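Local coordinates for glutamate--tRNA ligase (Methanothermobacter thermautotrophicus, PDB 3AII), which probably activates glutamate with ATP and then transfers it to tRNA, as a non-discriminating archaeal glutamyl-tRNA synthetase, at residues P421-R426 and N437-R443; Y404-A408 and I491-P495; L413-P419 and G471-Y475. All coordinates share one frame; numbering follows the deposited sequence.

How the interactions relate
The three contacts show how one chain can run outward and then pair on its way back in reverse order. Leaving the catalytic part, the chain lays down 404-408, then 413-419, then 421-426, and then meets the partners 437-443, 471-475 and 491-495. Interaction 1 therefore closes the innermost loop as a hairpin, interaction 3 encloses it, and interaction 2 encloses both; none cross. Interaction 3 joins the first and last strands across one mixed sheet, while interaction 2 ties that sheet to its neighbour. Interaction 1 touches both others: R426, R438 and L440 pack on F405, and L442 meets V415 and L418. Interactions 2 and 3 do not touch, their nearest atoms being about 7 Å apart.

Interaction 1 of 3, residues P421-R426 and N437-R443; sequences PVRVER and NRVLELR
V422 with L442, V424 with L440 and R426 with R438 form three hydrogen-bonded antiparallel pairs, and within each pair both N-H groups and both carbonyls are used. At the middle pair V424 N reaches L440 O at 2.8 Å; the bond from R438 N to R426 O is the most bent of the six, at 134°. V424 O also takes a CA-H contact from V439 CA at 3.2 Å.

On the face bearing R423, E425, V439 and E441, one carboxylate serves two donors. N437 ND2 meets E425 OE1 at 2.9 Å, nearly straight (176°) and in its own amide plane. R423 NH1 forms a salt bridge to the anti lone pair of E425 OE2 at 2.9 Å; the bend at chi3 carries the guanidinium past V439, whose CG1 lies at its edge. A water lies 2.6 Å from E441 OE1 and bonds weakly to V422 O.

The other face is mostly apolar, V424 CB lying 4.1 Å from L440 CB. At its end R426 and R438 run side by side, guanidinium planes 81° apart. Their charges are met elsewhere: R426 by D462 and E532, R438 by E517 and E532. This is a two-stranded antiparallel beta hairpin, here within the anticodon-binding region.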
ATOM      1  N   PRO A 421     -49.001  13.220   5.538  1.00 24.65           N
ATOM      2  CA  PRO A 421     -47.762  12.747   4.906  1.00 19.76           C
ATOM      3  C   PRO A 421     -47.036  13.865   4.172  1.00 19.18           C
ATOM      4  O   PRO A 421     -47.647  14.800   3.647  1.00 23.27           O
ATOM      5  CB  PRO A 421     -48.240  11.674   3.914  1.00 25.47           C
ATOM      6  CG  PRO A 421     -49.714  11.453   4.227  1.00 36.52           C
ATOM      7  CD  PRO A 421     -50.206  12.699   4.874  1.00 31.23           C
ATOM      8  N   VAL A 422     -45.715  13.757   4.141  1.00 14.72           N
ATOM      9  CA  VAL A 422     -44.884  14.729   3.458  1.00 19.14           C
ATOM     10  C   VAL A 422     -43.974  13.978   2.501  1.00 21.33           C
ATOM     11  O   VAL A 422     -43.258  13.072   2.910  1.00 20.74           O
ATOM     12  CB  VAL A 422     -43.995  15.479   4.456  1.00 20.75           C
ATOM     13  CG1 VAL A 422     -43.089  16.461   3.737  1.00 24.72           C
ATOM     14  CG2 VAL A 422     -44.869  16.194   5.507  1.00 18.18           C
ATOM     15  N   ARG A 423     -44.019  14.351   1.228  1.00 17.12           N
ATOM     16  CA  ARG A 423     -43.144  13.761   0.227  1.00 14.30           C
ATOM     17  C   ARG A 423     -41.943  14.664   0.035  1.00 20.32           C
ATOM     18  O   ARG A 423     -42.076  15.849  -0.284  1.00 24.94           O
ATOM     19  CB  ARG A 423     -43.903  13.548  -1.090  1.00 15.55           C
ATOM     20  CG  ARG A 423     -43.064  12.864  -2.172  1.00 15.77           C
ATOM     21  CD  ARG A 423     -43.883  12.693  -3.456  1.00 18.08           C
ATOM     22  NE  ARG A 423     -43.985  13.964  -4.157  1.00 17.86           N
ATOM     23  CZ  ARG A 423     -43.029  14.471  -4.925  1.00 21.01           C
ATOM     24  NH1 ARG A 423     -41.894  13.801  -5.125  1.00 22.25           N
ATOM     25  NH2 ARG A 423     -43.216  15.654  -5.505  1.00 23.62           N
ATOM     26  N   VAL A 424     -40.767  14.101   0.272  1.00 14.95           N
ATOM     27  CA  VAL A 424     -39.525  14.846   0.253  1.00 14.69           C
ATOM     28  C   VAL A 424     -38.707  14.459  -0.985  1.00 17.27           C
ATOM     29  O   VAL A 424     -38.578  13.278  -1.279  1.00 19.72           O
ATOM     30  CB  VAL A 424     -38.703  14.511   1.513  1.00 15.86           C
ATOM     31  CG1 VAL A 424     -37.378  15.254   1.496  1.00 21.95           C
ATOM     32  CG2 VAL A 424     -39.506  14.839   2.781  1.00 22.52           C
ATOM     33  N   GLU A 425     -38.166  15.439  -1.714  1.00 15.52           N
ATOM     34  CA  GLU A 425     -37.180  15.139  -2.760  1.00 15.44           C
ATOM     35  C   GLU A 425     -35.817  15.716  -2.426  1.00 16.74           C
ATOM     36  O   GLU A 425     -35.700  16.875  -2.015  1.00 19.33           O
ATOM     37  CB  GLU A 425     -37.596  15.657  -4.152  1.00 22.01           C
ATOM     38  CG  GLU A 425     -38.766  14.931  -4.782  1.00 24.81           C
ATOM     39  CD  GLU A 425     -38.806  15.031  -6.322  1.00 27.81           C
ATOM     40  OE1 GLU A 425     -37.909  15.645  -6.945  1.00 24.90           O
ATOM     41  OE2 GLU A 425     -39.755  14.480  -6.918  1.00 26.10           O
ATOM     42  N   ARG A 426     -34.781  14.917  -2.653  1.00 14.13           N
ATOM     43  CA  ARG A 426     -33.420  15.355  -2.413  1.00 14.55           C
ATOM     44  C   ARG A 426     -32.505  14.772  -3.493  1.00 12.56           C
ATOM     45  O   ARG A 426     -32.544  13.567  -3.761  1.00 13.41           O
ATOM     46  CB  ARG A 426     -32.964  14.927  -1.013  1.00 14.15           C
ATOM     47  CG  ARG A 426     -31.519  15.316  -0.681  1.00 15.92           C
ATOM     48  CD  ARG A 426     -31.254  15.160   0.827  1.00 13.92           C
ATOM     49  NE  ARG A 426     -29.906  15.589   1.200  1.00 14.29           N
ATOM     50  CZ  ARG A 426     -29.548  16.850   1.435  1.00 16.16           C
ATOM     51  NH1 ARG A 426     -28.293  17.132   1.771  1.00 21.62           N
ATOM     52  NH2 ARG A 426     -30.431  17.830   1.329  1.00 16.31           N
ATOM     53  N   ASN A 437     -33.528  12.697  -8.353  1.00 13.82           N
ATOM     54  CA  ASN A 437     -33.732  12.932  -6.922  1.00 14.49           C
ATOM     55  C   ASN A 437     -34.253  11.691  -6.223  1.00 14.82           C
ATOM     56  O   ASN A 437     -35.107  10.986  -6.764  1.00 17.28           O
ATOM     57  CB  ASN A 437     -34.738  14.054  -6.705  1.00 15.56           C
ATOM     58  CG  ASN A 437     -34.225  15.400  -7.164  1.00 16.75           C
ATOM     59  OD1 ASN A 437     -33.033  15.592  -7.323  1.00 18.88           O
ATOM     60  ND2 ASN A 437     -35.143  16.348  -7.374  1.00 23.92           N
ATOM     61  N   ARG A 438     -33.761  11.437  -5.010  1.00 13.79           N
ATOM     62  CA  ARG A 438     -34.447  10.484  -4.134  1.00 14.27           C
ATOM     63  C   ARG A 438     -35.777  11.069  -3.676  1.00 13.61           C
ATOM     64  O   ARG A 438     -35.910  12.283  -3.512  1.00 13.55           O
ATOM     65  CB  ARG A 438     -33.599  10.163  -2.897  1.00 11.08           C
ATOM     66  CG  ARG A 438     -32.205   9.654  -3.173  1.00 11.83           C
ATOM     67  CD  ARG A 438     -31.146  10.606  -2.625  1.00 15.97           C
ATOM     68  NE  ARG A 438     -31.139  10.599  -1.156  1.00 16.31           N
ATOM     69  CZ  ARG A 438     -30.411  11.430  -0.422  1.00 16.51           C
ATOM     70  NH1 ARG A 438     -30.424  11.330   0.901  1.00 16.13           N
ATOM     71  NH2 ARG A 438     -29.679  12.365  -1.012  1.00 12.72           N
ATOM     72  N   VAL A 439     -36.768  10.203  -3.477  1.00 12.73           N
ATOM     73  CA  VAL A 439     -38.063  10.605  -2.956  1.00 15.00           C
ATOM     74  C   VAL A 439     -38.276   9.835  -1.689  1.00 22.69           C
ATOM     75  O   VAL A 439     -38.289   8.601  -1.689  1.00 20.44           O
ATOM     76  CB  VAL A 439     -39.200  10.307  -3.945  1.00 13.48           C
ATOM     77  CG1 VAL A 439     -40.535  10.795  -3.393  1.00 16.33           C
ATOM     78  CG2 VAL A 439     -38.883  10.977  -5.281  1.00 14.07           C
ATOM     79  N   LEU A 440     -38.405  10.573  -0.601  1.00 16.50           N
ATOM     80  CA  LEU A 440     -38.585   9.982   0.718  1.00 17.80           C
ATOM     81  C   LEU A 440     -39.969  10.331   1.214  1.00 19.42           C
ATOM     82  O   LEU A 440     -40.347  11.502   1.241  1.00 21.89           O
ATOM     83  CB  LEU A 440     -37.560  10.546   1.690  1.00 15.20           C
ATOM     84  CG  LEU A 440     -36.098  10.281   1.324  1.00 21.56           C
ATOM     85  CD1 LEU A 440     -35.160  10.767   2.404  1.00 26.05           C
ATOM     86  CD2 LEU A 440     -35.899   8.806   1.103  1.00 24.07           C
ATOM     87  N   GLU A 441     -40.722   9.312   1.603  1.00 15.98           N
ATOM     88  CA  GLU A 441     -42.089   9.514   2.033  1.00 17.05           C
ATOM     89  C   GLU A 441     -42.175   9.486   3.562  1.00 19.56           C
ATOM     90  O   GLU A 441     -42.087   8.424   4.181  1.00 20.37           O
ATOM     91  CB  GLU A 441     -42.998   8.440   1.435  1.00 21.09           C
ATOM     92  CG  GLU A 441     -42.963   8.350  -0.085  1.00 27.87           C
ATOM     93  CD  GLU A 441     -43.844   9.377  -0.773  1.00 28.77           C
ATOM     94  OE1 GLU A 441     -44.430  10.252  -0.077  1.00 25.08           O
ATOM     95  OE2 GLU A 441     -43.957   9.295  -2.022  1.00 24.24           O
ATOM     96  N   LEU A 442     -42.340  10.656   4.163  1.00 18.10           N
ATOM     97  CA  LEU A 442     -42.510  10.745   5.606  1.00 16.58           C
ATOM     98  C   LEU A 442     -43.997  10.572   5.927  1.00 23.98           C
ATOM     99  O   LEU A 442     -44.825  11.387   5.511  1.00 24.70           O
ATOM    100  CB  LEU A 442     -42.009  12.107   6.092  1.00 16.68           C
ATOM    101  CG  LEU A 442     -42.382  12.434   7.537  1.00 26.05           C
ATOM    102  CD1 LEU A 442     -41.667  11.477   8.470  1.00 27.83           C
ATOM    103  CD2 LEU A 442     -42.054  13.889   7.870  1.00 26.68           C
ATOM    104  N   ARG A 443     -44.341   9.502   6.641  1.00 19.34           N
ATOM    105  CA  ARG A 443     -45.755   9.161   6.864  1.00 23.32           C
ATOM    106  C   ARG A 443     -46.118   9.150   8.337  1.00 25.13           C
ATOM    107  O   ARG A 443     -47.238   9.520   8.713  1.00 26.58           O
ATOM    108  CB  ARG A 443     -46.098   7.789   6.270  1.00 27.62           C
ATOM    109  CG  ARG A 443     -46.243   7.761   4.764  1.00 45.76           C
ATOM    110  CD  ARG A 443     -46.584   6.357   4.280  1.00 54.51           C
ATOM    111  NE  ARG A 443     -47.890   5.906   4.758  1.00 43.82           N
ATOM    112  CZ  ARG A 443     -48.394   4.697   4.528  1.00 80.99           C
ATOM    113  NH1 ARG A 443     -47.700   3.810   3.827  1.00 66.27           N
ATOM    114  NH2 ARG A 443     -49.593   4.374   5.001  1.00 69.02           N
TER
HETATM  115  O   HOH W   1     -45.410  10.650   2.299  1.00 33.71           O

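Interaction 2 of 3, residues Y404-A408 and I491-P495; sequences YFFAA and IHWVP
F405 presents one ring face to H492 and lies obliquely to W493. H492 CB sits over that face, displaced toward the rim, in a CH-pi contact 3.8 Å from the centroid; its closest ring atom is F405 CD1, 3.4 Å away. The opposite face of F405 receives the guanidinium of R438 as a cation-pi partner. Toward W493 the phenyl is turned by 45°, with F405 CD2 over one face of the indole and F405 CE2 3.8 Å from W493 NE1. The imidazole of H492 works through its edge instead: F406 O lies near its plane, 3.0 Å from H492 NE2, and a water also lies in that plane.

This water accepts from A408 N at 3.0 Å and is hydrogen-bonded to H492 NE2 at 2.9 Å, so it couples the side chain to the opposing backbone. Rotation of H492 about CA-CB (chi1 57°) places CG between its own N and carbonyl carbon, and the ring then passes F405 in the opposite sense to reach F406. R533 holds the other nitrogen, ND1, so both ring nitrogens have partners, which probably fixes the orientation of the imidazole. W493 NE1 is likewise spoken for, by I461 O. In contrast, W493 N and W493 O are buried with no partner in the model, although W493 O comes within 3.1 Å of F405 CD2.

A methyl completes the interface: V494 CG2 touches both F405 CB and A407 CB, 4.2 Å from the latter. No clear direct hydrogen bond links the two backbones, so side chains and one water carry the join. Such packing between sheets suits the boundary of the two beta-barrel anticodon-binding domains known from glutaminyl-type class I synthetases, to which this enzyme's family is related.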
ATOM      1  N   TYR A 404     -26.824   9.096   0.048  1.00 13.70           N
ATOM      2  CA  TYR A 404     -27.915   8.404   0.736  1.00 11.70           C
ATOM      3  C   TYR A 404     -27.889   8.716   2.233  1.00 12.57           C
ATOM      4  O   TYR A 404     -26.832   9.056   2.780  1.00 16.43           O
ATOM      5  CB  TYR A 404     -27.786   6.889   0.542  1.00 14.59           C
ATOM      6  CG  TYR A 404     -27.804   6.472  -0.914  1.00 11.58           C
ATOM      7  CD1 TYR A 404     -29.007   6.228  -1.567  1.00 14.74           C
ATOM      8  CD2 TYR A 404     -26.627   6.388  -1.643  1.00 12.33           C
ATOM      9  CE1 TYR A 404     -29.029   5.867  -2.911  1.00 16.77           C
ATOM     10  CE2 TYR A 404     -26.640   6.034  -2.984  1.00 14.97           C
ATOM     11  CZ  TYR A 404     -27.842   5.768  -3.603  1.00 16.69           C
ATOM     12  OH  TYR A 404     -27.834   5.429  -4.943  1.00 15.61           O
ATOM     13  N   PHE A 405     -29.038   8.552   2.890  1.00 13.82           N
ATOM     14  CA  PHE A 405     -29.127   8.660   4.356  1.00 15.01           C
ATOM     15  C   PHE A 405     -28.980   7.274   4.986  1.00 13.83           C
ATOM     16  O   PHE A 405     -29.833   6.403   4.770  1.00 15.39           O
ATOM     17  CB  PHE A 405     -30.485   9.237   4.785  1.00 14.11           C
ATOM     18  CG  PHE A 405     -30.663  10.711   4.500  1.00 14.37           C
ATOM     19  CD1 PHE A 405     -29.565  11.557   4.385  1.00 16.47           C
ATOM     20  CD2 PHE A 405     -31.938  11.249   4.378  1.00 18.30           C
ATOM     21  CE1 PHE A 405     -29.742  12.926   4.127  1.00 16.18           C
ATOM     22  CE2 PHE A 405     -32.114  12.613   4.126  1.00 16.56           C
ATOM     23  CZ  PHE A 405     -31.019  13.444   4.015  1.00 15.50           C
ATOM     24  N   PHE A 406     -27.910   7.086   5.759  1.00 15.68           N
ATOM     25  CA  PHE A 406     -27.704   5.897   6.577  1.00 16.14           C
ATOM     26  C   PHE A 406     -27.718   6.353   8.024  1.00 15.19           C
ATOM     27  O   PHE A 406     -26.910   7.183   8.417  1.00 17.38           O
ATOM     28  CB  PHE A 406     -26.353   5.245   6.237  1.00 12.75           C
ATOM     29  CG  PHE A 406     -25.879   4.215   7.253  1.00 15.25           C
ATOM     30  CD1 PHE A 406     -26.497   2.976   7.345  1.00 20.23           C
ATOM     31  CD2 PHE A 406     -24.800   4.491   8.085  1.00 18.95           C
ATOM     32  CE1 PHE A 406     -26.063   2.023   8.269  1.00 20.21           C
ATOM     33  CE2 PHE A 406     -24.346   3.547   9.009  1.00 17.12           C
ATOM     34  CZ  PHE A 406     -24.976   2.317   9.101  1.00 16.12           C
ATOM     35  N   ALA A 407     -28.657   5.820   8.800  1.00 15.75           N
ATOM     36  CA  ALA A 407     -28.757   6.152  10.218  1.00 16.37           C
ATOM     37  C   ALA A 407     -28.106   5.041  11.038  1.00 15.22           C
ATOM     38  O   ALA A 407     -28.686   3.961  11.194  1.00 19.11           O
ATOM     39  CB  ALA A 407     -30.223   6.323  10.614  1.00 20.54           C
ATOM     40  N   ALA A 408     -26.902   5.314  11.540  1.00 17.41           N
ATOM     41  CA  ALA A 408     -26.178   4.389  12.413  1.00 18.46           C
ATOM     42  C   ALA A 408     -26.878   4.296  13.771  1.00 17.22           C
ATOM     43  O   ALA A 408     -27.367   5.300  14.272  1.00 21.18           O
ATOM     44  CB  ALA A 408     -24.774   4.879  12.606  1.00 23.15           C
ATOM     45  N   ILE A 491     -30.538  16.979  10.834  1.00 16.51           N
ATOM     46  CA  ILE A 491     -30.289  15.574  11.102  1.00 16.66           C
ATOM     47  C   ILE A 491     -30.768  14.741   9.920  1.00 15.25           C
ATOM     48  O   ILE A 491     -31.823  15.016   9.332  1.00 17.08           O
ATOM     49  CB  ILE A 491     -30.938  15.093  12.442  1.00 17.44           C
ATOM     50  CG1 ILE A 491     -30.355  13.735  12.865  1.00 18.13           C
ATOM     51  CG2 ILE A 491     -32.447  15.021  12.331  1.00 16.42           C
ATOM     52  CD1 ILE A 491     -30.702  13.336  14.302  1.00 23.97           C
ATOM     53  N   HIS A 492     -29.987  13.727   9.557  1.00 16.10           N
ATOM     54  CA  HIS A 492     -30.444  12.812   8.515  1.00 16.42           C
ATOM     55  C   HIS A 492     -31.402  11.811   9.142  1.00 18.77           C
ATOM     56  O   HIS A 492     -31.495  11.714  10.374  1.00 18.24           O
ATOM     57  CB  HIS A 492     -29.279  12.143   7.761  1.00 14.88           C
ATOM     58  CG  HIS A 492     -28.328  11.382   8.634  1.00 18.78           C
ATOM     59  ND1 HIS A 492     -27.485  11.997   9.531  1.00 16.08           N
ATOM     60  CD2 HIS A 492     -28.046  10.056   8.701  1.00 19.14           C
ATOM     61  CE1 HIS A 492     -26.742  11.084  10.136  1.00 18.29           C
ATOM     62  NE2 HIS A 492     -27.065   9.898   9.649  1.00 18.47           N
ATOM     63  N   TRP A 493     -32.134  11.095   8.302  1.00 14.60           N
ATOM     64  CA  TRP A 493     -33.281  10.315   8.762  1.00 14.19           C
ATOM     65  C   TRP A 493     -33.714   9.329   7.683  1.00 17.13           C
ATOM     66  O   TRP A 493     -33.407   9.509   6.499  1.00 16.49           O
ATOM     67  CB  TRP A 493     -34.445  11.252   9.145  1.00 16.03           C
ATOM     68  CG  TRP A 493     -34.924  12.060   7.970  1.00 15.71           C
ATOM     69  CD1 TRP A 493     -34.327  13.172   7.429  1.00 16.25           C
ATOM     70  CD2 TRP A 493     -36.063  11.780   7.159  1.00 16.74           C
ATOM     71  NE1 TRP A 493     -35.061  13.615   6.339  1.00 16.00           N
ATOM     72  CE2 TRP A 493     -36.122  12.771   6.154  1.00 16.72           C
ATOM     73  CE3 TRP A 493     -37.055  10.796   7.191  1.00 17.93           C
ATOM     74  CZ2 TRP A 493     -37.131  12.788   5.179  1.00 18.58           C
ATOM     75  CZ3 TRP A 493     -38.058  10.824   6.232  1.00 20.60           C
ATOM     76  CH2 TRP A 493     -38.087  11.817   5.243  1.00 15.44           C
ATOM     77  N   VAL A 494     -34.404   8.273   8.098  1.00 14.34           N
ATOM     78  CA  VAL A 494     -34.903   7.258   7.179  1.00 17.98           C
ATOM     79  C   VAL A 494     -36.373   6.941   7.481  1.00 17.18           C
ATOM     80  O   VAL A 494     -36.719   6.640   8.623  1.00 18.22           O
ATOM     81  CB  VAL A 494     -34.082   5.959   7.302  1.00 13.77           C
ATOM     82  CG1 VAL A 494     -34.580   4.930   6.292  1.00 18.14           C
ATOM     83  CG2 VAL A 494     -32.575   6.240   7.092  1.00 16.74           C
ATOM     84  N   PRO A 495     -37.249   7.015   6.464  1.00 16.58           N
ATOM     85  CA  PRO A 495     -38.654   6.631   6.655  1.00 19.77           C
ATOM     86  C   PRO A 495     -38.735   5.199   7.174  1.00 18.82           C
ATOM     87  O   PRO A 495     -38.070   4.315   6.634  1.00 18.60           O
ATOM     88  CB  PRO A 495     -39.241   6.702   5.239  1.00 22.07           C
ATOM     89  CG  PRO A 495     -38.347   7.622   4.476  1.00 23.37           C
ATOM     90  CD  PRO A 495     -36.969   7.505   5.099  1.00 17.66           C
TER
HETATM   91  O   HOH W   2     -25.463   7.857  10.983  1.00 17.75           O

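Interaction 3 of 3, residues L413-P419 and G471-Y475; sequences LEVVGLP and GELRY
P419 stands edge-on over the face of Y475 in a tightly packed CH-pi contact: P419 CD lies 3.4 Å from the phenol centroid, only 8° off the normal. With CG of Y475 anti to its backbone N (chi1 179°), the ring projects along the turn, where L418 CD1 comes obliquely within 3.8 Å of Y475 CD1 and V415 CG1 approaches the ring edge. An alanine at Y475 has no such ring and is likely to leave a gap beside P419 and L418.

Behind the ring, two bonds hold the parallel strands together: V416 N to L473 O at 2.8 Å, and Y475 N to V416 O, also 2.8 Å and almost straight at 172°. V416 and G417 are central in a type II turn from V415 to L418. At G417 a side chain would be jammed against the preceding carbonyl, so glycine suits the turn.

Toward the other end the strands part. E414 O and L473 O, both acceptors, stand 3.0 Å apart, and a water takes over the pairing, donating to E414 O and accepting from L473 N, each at 2.8 Å. E414 and E472 are exposed here. On the inner side L473 CD2 packs on L413 CB at 3.9 Å, and these leucines continue onto V446 and L448 of strand 445-449 and Y468 of strand 464-469, the strands flanking 410-416 and 472-477 in the mixed sheet.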
ATOM      1  N   LEU A 413     -38.669   6.408  15.899  1.00 17.09           N
ATOM      2  CA  LEU A 413     -39.477   7.413  16.573  1.00 18.12           C
ATOM      3  C   LEU A 413     -40.678   7.831  15.732  1.00 21.17           C
ATOM      4  O   LEU A 413     -40.563   8.065  14.525  1.00 21.49           O
ATOM      5  CB  LEU A 413     -38.635   8.647  16.888  1.00 19.69           C
ATOM      6  CG  LEU A 413     -37.476   8.452  17.866  1.00 20.97           C
ATOM      7  CD1 LEU A 413     -36.485   9.617  17.823  1.00 18.52           C
ATOM      8  CD2 LEU A 413     -38.056   8.282  19.266  1.00 21.11           C
ATOM      9  N   GLU A 414     -41.835   7.931  16.377  1.00 18.42           N
ATOM     10  CA  GLU A 414     -43.021   8.461  15.723  1.00 17.18           C
ATOM     11  C   GLU A 414     -42.938   9.975  15.707  1.00 20.06           C
ATOM     12  O   GLU A 414     -42.587  10.583  16.719  1.00 21.42           O
ATOM     13  CB  GLU A 414     -44.273   8.046  16.500  1.00 22.31           C
ATOM     14  CG  GLU A 414     -45.533   8.653  15.963  1.00 24.00           C
ATOM     15  CD  GLU A 414     -46.763   8.112  16.653  1.00 31.85           C
ATOM     16  OE1 GLU A 414     -46.619   7.565  17.768  1.00 29.51           O
ATOM     17  OE2 GLU A 414     -47.868   8.235  16.080  1.00 33.61           O
ATOM     18  N   VAL A 415     -43.250  10.596  14.570  1.00 17.97           N
ATOM     19  CA  VAL A 415     -43.349  12.054  14.551  1.00 16.28           C
ATOM     20  C   VAL A 415     -44.743  12.409  15.058  1.00 15.80           C
ATOM     21  O   VAL A 415     -45.703  12.441  14.296  1.00 16.94           O
ATOM     22  CB  VAL A 415     -43.097  12.643  13.142  1.00 13.64           C
ATOM     23  CG1 VAL A 415     -43.199  14.167  13.166  1.00 19.09           C
ATOM     24  CG2 VAL A 415     -41.720  12.197  12.634  1.00 18.38           C
ATOM     25  N   VAL A 416     -44.853  12.626  16.366  1.00 16.88           N
ATOM     26  CA  VAL A 416     -46.155  12.862  16.991  1.00 18.38           C
ATOM     27  C   VAL A 416     -46.734  14.200  16.556  1.00 16.41           C
ATOM     28  O   VAL A 416     -46.073  15.230  16.632  1.00 18.33           O
ATOM     29  CB  VAL A 416     -46.035  12.836  18.524  1.00 17.15           C
ATOM     30  CG1 VAL A 416     -47.366  13.196  19.184  1.00 19.40           C
ATOM     31  CG2 VAL A 416     -45.542  11.463  18.992  1.00 22.75           C
ATOM     32  N   GLY A 417     -47.963  14.183  16.056  1.00 17.98           N
ATOM     33  CA  GLY A 417     -48.603  15.412  15.623  1.00 19.58           C
ATOM     34  C   GLY A 417     -48.336  15.813  14.181  1.00 19.70           C
ATOM     35  O   GLY A 417     -48.721  16.909  13.765  1.00 18.84           O
ATOM     36  N   LEU A 418     -47.676  14.944  13.412  1.00 17.17           N
ATOM     37  CA  LEU A 418     -47.493  15.211  11.985  1.00 16.67           C
ATOM     38  C   LEU A 418     -48.873  15.415  11.357  1.00 20.91           C
ATOM     39  O   LEU A 418     -49.743  14.542  11.461  1.00 20.02           O
ATOM     40  CB  LEU A 418     -46.777  14.041  11.312  1.00 17.97           C
ATOM     41  CG  LEU A 418     -46.473  14.192   9.822  1.00 21.50           C
ATOM     42  CD1 LEU A 418     -45.471  15.322   9.588  1.00 17.52           C
ATOM     43  CD2 LEU A 418     -45.944  12.872   9.256  1.00 19.41           C
ATOM     44  N   PRO A 419     -49.096  16.579  10.730  1.00 20.57           N
ATOM     45  CA  PRO A 419     -50.437  16.866  10.187  1.00 21.03           C
ATOM     46  C   PRO A 419     -50.869  15.895   9.085  1.00 28.67           C
ATOM     47  O   PRO A 419     -52.053  15.566   8.969  1.00 25.43           O
ATOM     48  CB  PRO A 419     -50.294  18.287   9.623  1.00 25.23           C
ATOM     49  CG  PRO A 419     -49.164  18.895  10.418  1.00 23.84           C
ATOM     50  CD  PRO A 419     -48.199  17.745  10.636  1.00 20.43           C
ATOM     51  N   GLY A 471     -37.927  11.643  25.337  1.00 32.10           N
ATOM     52  CA  GLY A 471     -37.916  10.437  24.532  1.00 28.99           C
ATOM     53  C   GLY A 471     -39.007  10.427  23.481  1.00 32.21           C
ATOM     54  O   GLY A 471     -39.287   9.401  22.865  1.00 29.71           O
ATOM     55  N   GLU A 472     -39.634  11.579  23.271  1.00 25.92           N
ATOM     56  CA  GLU A 472     -40.709  11.669  22.299  1.00 21.94           C
ATOM     57  C   GLU A 472     -40.381  12.680  21.214  1.00 19.62           C
ATOM     58  O   GLU A 472     -39.840  13.741  21.483  1.00 22.06           O
ATOM     59  CB  GLU A 472     -42.008  12.069  22.991  1.00 24.34           C
ATOM     60  CG  GLU A 472     -43.145  12.309  22.030  1.00 27.60           C
ATOM     61  CD  GLU A 472     -44.444  12.614  22.749  1.00 26.04           C
ATOM     62  OE1 GLU A 472     -44.547  13.699  23.366  1.00 30.79           O
ATOM     63  OE2 GLU A 472     -45.354  11.771  22.688  1.00 27.78           O
ATOM     64  N   LEU A 473     -40.705  12.345  19.978  1.00 18.24           N
ATOM     65  CA  LEU A 473     -40.428  13.250  18.879  1.00 15.79           C
ATOM     66  C   LEU A 473     -41.723  13.943  18.470  1.00 22.83           C
ATOM     67  O   LEU A 473     -42.656  13.273  18.037  1.00 25.68           O
ATOM     68  CB  LEU A 473     -39.825  12.451  17.718  1.00 22.94           C
ATOM     69  CG  LEU A 473     -39.077  13.224  16.638  1.00 19.63           C
ATOM     70  CD1 LEU A 473     -37.812  13.849  17.202  1.00 17.99           C
ATOM     71  CD2 LEU A 473     -38.753  12.316  15.460  1.00 16.92           C
ATOM     72  N   ARG A 474     -41.801  15.270  18.625  1.00 20.04           N
ATOM     73  CA  ARG A 474     -43.038  15.993  18.328  0.54 21.74           C
ATOM     74  C   ARG A 474     -42.911  16.983  17.172  1.00 18.96           C
ATOM     75  O   ARG A 474     -41.971  17.765  17.116  1.00 20.64           O
ATOM     76  CB  ARG A 474     -43.557  16.731  19.566  0.54 24.24           C
ATOM     77  CG  ARG A 474     -44.664  17.714  19.241  0.54 24.76           C
ATOM     78  CD  ARG A 474     -45.351  18.247  20.491  0.54 29.82           C
ATOM     79  NE  ARG A 474     -46.060  17.204  21.227  0.54 28.57           N
ATOM     80  CZ  ARG A 474     -47.225  16.686  20.852  0.54 29.09           C
ATOM     81  NH1 ARG A 474     -47.803  15.744  21.588  0.54 17.13           N
ATOM     82  NH2 ARG A 474     -47.805  17.098  19.731  0.54 19.27           N
ATOM     83  N   TYR A 475     -43.884  16.942  16.263  1.00 18.10           N
ATOM     84  CA  TYR A 475     -43.940  17.843  15.113  1.00 18.65           C
ATOM     85  C   TYR A 475     -44.005  19.295  15.559  1.00 17.40           C
ATOM     86  O   TYR A 475     -44.752  19.629  16.493  1.00 20.77           O
ATOM     87  CB  TYR A 475     -45.179  17.536  14.273  1.00 19.35           C
ATOM     88  CG  TYR A 475     -45.316  18.433  13.073  1.00 18.97           C
ATOM     89  CD1 TYR A 475     -44.604  18.166  11.912  1.00 18.98           C
ATOM     90  CD2 TYR A 475     -46.145  19.551  13.095  1.00 18.84           C
ATOM     91  CE1 TYR A 475     -44.710  18.979  10.802  1.00 21.82           C
ATOM     92  CE2 TYR A 475     -46.253  20.372  11.989  1.00 24.16           C
ATOM     93  CZ  TYR A 475     -45.540  20.078  10.845  1.00 25.56           C
ATOM     94  OH  TYR A 475     -45.652  20.888   9.738  1.00 25.02           O
TER
HETATM   95  O   HOH W   3     -41.911   9.930  19.305  1.00 24.39           O